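Local structure of protein toll (Drosophila melanogaster, 4LXR) at residues I546-G551 with F561-D566. The protein is a Toll-like receptor whose leucine-rich-repeat ectodomain binds cleaved Spätzle, switching on signalling for dorsal-ventral patterning and antifungal immunity. Numbering follows the deposited sequence.
With NAG (2-acetamido-2-deoxy-beta-D-glucopyranose), chain F.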
# COMPACT_ATOMS: atom_id res chain seq x y z
N ILE A 546 18.18 8.55 -24.48
CA ILE A 546 17.50 9.84 -24.50
C ILE A 546 16.61 9.98 -25.74
O ILE A 546 15.47 10.44 -25.64
CB ILE A 546 18.49 11.01 -24.42
CG1 ILE A 546 19.19 10.99 -23.06
CG2 ILE A 546 17.78 12.33 -24.61
CD1 ILE A 546 18.23 11.03 -21.91
N GLN A 547 17.12 9.58 -26.91
CA GLN A 547 16.31 9.63 -28.13
C GLN A 547 15.10 8.68 -28.02
O GLN A 547 14.02 9.00 -28.50
CB GLN A 547 17.14 9.30 -29.38
CG GLN A 547 18.36 10.20 -29.63
CD GLN A 547 18.00 11.60 -30.09
OE1 GLN A 547 17.23 12.30 -29.43
NE2 GLN A 547 18.56 12.01 -31.23
N LEU A 548 15.31 7.53 -27.38
CA LEU A 548 14.23 6.57 -27.14
C LEU A 548 13.16 7.19 -26.26
O LEU A 548 11.97 7.10 -26.55
CB LEU A 548 14.78 5.29 -26.47
CG LEU A 548 13.89 4.07 -26.19
CD1 LEU A 548 13.12 4.18 -24.88
CD2 LEU A 548 12.93 3.84 -27.34
N VAL A 549 13.59 7.82 -25.18
CA VAL A 549 12.69 8.45 -24.22
C VAL A 549 11.81 9.52 -24.88
O VAL A 549 10.65 9.68 -24.52
CB VAL A 549 13.47 9.02 -23.01
CG1 VAL A 549 12.73 10.19 -22.37
CG2 VAL A 549 13.74 7.92 -21.98
N ARG A 550 12.36 10.22 -25.86
CA ARG A 550 11.57 11.21 -26.59
C ARG A 550 10.99 10.62 -27.89
O ARG A 550 10.58 9.46 -27.92
CB ARG A 550 12.37 12.49 -26.83
CG ARG A 550 13.77 12.29 -27.37
CD ARG A 550 14.77 13.27 -26.75
NE ARG A 550 14.50 14.68 -27.07
CZ ARG A 550 14.84 15.27 -28.22
NH1 ARG A 550 14.55 16.55 -28.41
NH2 ARG A 550 15.45 14.58 -29.17
N GLY A 551 10.95 11.40 -28.95
CA GLY A 551 10.38 10.92 -30.19
C GLY A 551 11.31 10.06 -31.02
O GLY A 551 11.06 8.87 -31.24
N PHE A 561 8.78 -2.92 -24.65
CA PHE A 561 8.66 -2.39 -23.30
C PHE A 561 8.18 -0.94 -23.27
O PHE A 561 8.19 -0.24 -24.28
CB PHE A 561 9.99 -2.52 -22.53
CG PHE A 561 11.18 -1.95 -23.26
CD1 PHE A 561 11.27 -0.60 -23.55
CD2 PHE A 561 12.23 -2.79 -23.63
CE1 PHE A 561 12.38 -0.08 -24.22
CE2 PHE A 561 13.34 -2.28 -24.29
CZ PHE A 561 13.41 -0.93 -24.59
N LYS A 562 7.76 -0.51 -22.08
CA LYS A 562 7.37 0.87 -21.82
C LYS A 562 8.08 1.34 -20.55
O LYS A 562 7.80 0.84 -19.45
CB LYS A 562 5.86 0.98 -21.67
CG LYS A 562 5.37 2.31 -21.13
CD LYS A 562 3.86 2.44 -21.27
CE LYS A 562 3.35 3.72 -20.64
NZ LYS A 562 4.09 4.92 -21.14
N LEU A 563 9.00 2.29 -20.71
CA LEU A 563 9.82 2.76 -19.60
C LEU A 563 9.19 3.97 -18.94
O LEU A 563 8.71 4.88 -19.61
CB LEU A 563 11.22 3.13 -20.10
CG LEU A 563 11.87 2.10 -21.01
CD1 LEU A 563 13.19 2.63 -21.54
CD2 LEU A 563 12.07 0.80 -20.25
N ARG A 564 9.18 3.97 -17.61
CA ARG A 564 8.73 5.12 -16.84
C ARG A 564 9.95 5.91 -16.39
O ARG A 564 10.78 5.41 -15.62
CB ARG A 564 7.91 4.68 -15.63
CG ARG A 564 7.57 5.81 -14.67
CD ARG A 564 6.38 5.43 -13.80
NE ARG A 564 6.55 5.89 -12.43
CZ ARG A 564 5.56 5.96 -11.54
NH1 ARG A 564 4.32 5.61 -11.89
NH2 ARG A 564 5.80 6.39 -10.31
N THR A 565 10.05 7.13 -16.89
CA THR A 565 11.24 7.95 -16.71
C THR A 565 10.91 9.36 -16.26
O THR A 565 11.79 10.21 -16.18
CB THR A 565 12.03 8.05 -18.01
OG1 THR A 565 11.16 8.49 -19.06
CG2 THR A 565 12.59 6.69 -18.39
N ASP A 566 9.64 9.60 -15.94
CA ASP A 566 9.15 10.94 -15.61
C ASP A 566 9.89 11.55 -14.41
O ASP A 566 9.96 12.76 -14.28
CB ASP A 566 7.64 10.93 -15.36
CG ASP A 566 7.27 10.34 -14.01
OD1 ASP A 566 7.49 9.13 -13.79
OD2 ASP A 566 6.74 11.09 -13.16
C1 NAG F . 6.76 5.95 -5.58
C2 NAG F . 7.35 7.21 -4.97
C3 NAG F . 6.25 8.15 -4.51
C4 NAG F . 5.25 8.42 -5.63
C5 NAG F . 4.78 7.11 -6.27
C6 NAG F . 3.94 7.32 -7.51
C7 NAG F . 9.57 6.83 -3.96
C8 NAG F . 10.31 6.52 -2.69
N2 NAG F . 8.24 6.90 -3.85
O3 NAG F . 6.82 9.37 -4.05
O4 NAG F . 4.11 9.08 -5.09
O5 NAG F . 5.90 6.31 -6.66
O6 NAG F . 3.95 6.18 -8.35
O7 NAG F . 10.16 7.00 -5.02
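Leu548, near the end of a short helix, meets Leu563 of an edge strand methyl to methyl, CD1 to CD1 at 3.7 Å, the two side chains crossing at about a right angle. Chi1 of -176° sets CG of Leu548 beside its carbonyl carbon and turns CD1 to the strand, where it also lies 4.4 Å from CE1 of Phe561, at the edge of the ring and near its plane. A leucine suits this spot because its length and apolar fork carry CD1 to both Leu563 and the ring edge, while the flat Phe561 forms the buried end of the contact.

From there exposure rises towards Thr565. The next helix residue, Val549, slides past Thr565 in the opposite direction, its CG2 3.9 Å from the threonine OG1 and 4.0 Å from its CG2. Hydroxyl and methyl thus both border the valine, chi1 of 53° placing OG1 between the backbone N and the carbonyl carbon. These are van der Waals distances; no hydrogen bond joins the two segments.

The solvent side is polar. Lys562 points away from the helix, and Arg564, between Leu563 and Thr565, instead extends to the glycan. Its NH2 gives a nearly straight hydrogen bond (166°, 2.7 Å) to O6 of an N-acetylglucosamine, which is also bound by His504. Asp566 OD1 forms a long salt bridge (3.6 Å) with Arg564 NE, probably a matter of charge alone since no N-H points at the oxygen; Asn532 also hydrogen-bonds OD1.

The contact lies within the C-terminal cap of the first leucine-rich-repeat array. Phe545 of helix 543-549 also touches Leu563 and Thr565, and strand 561-564 runs parallel to strand 527-530, extending the solenoid's run of parallel strands by one.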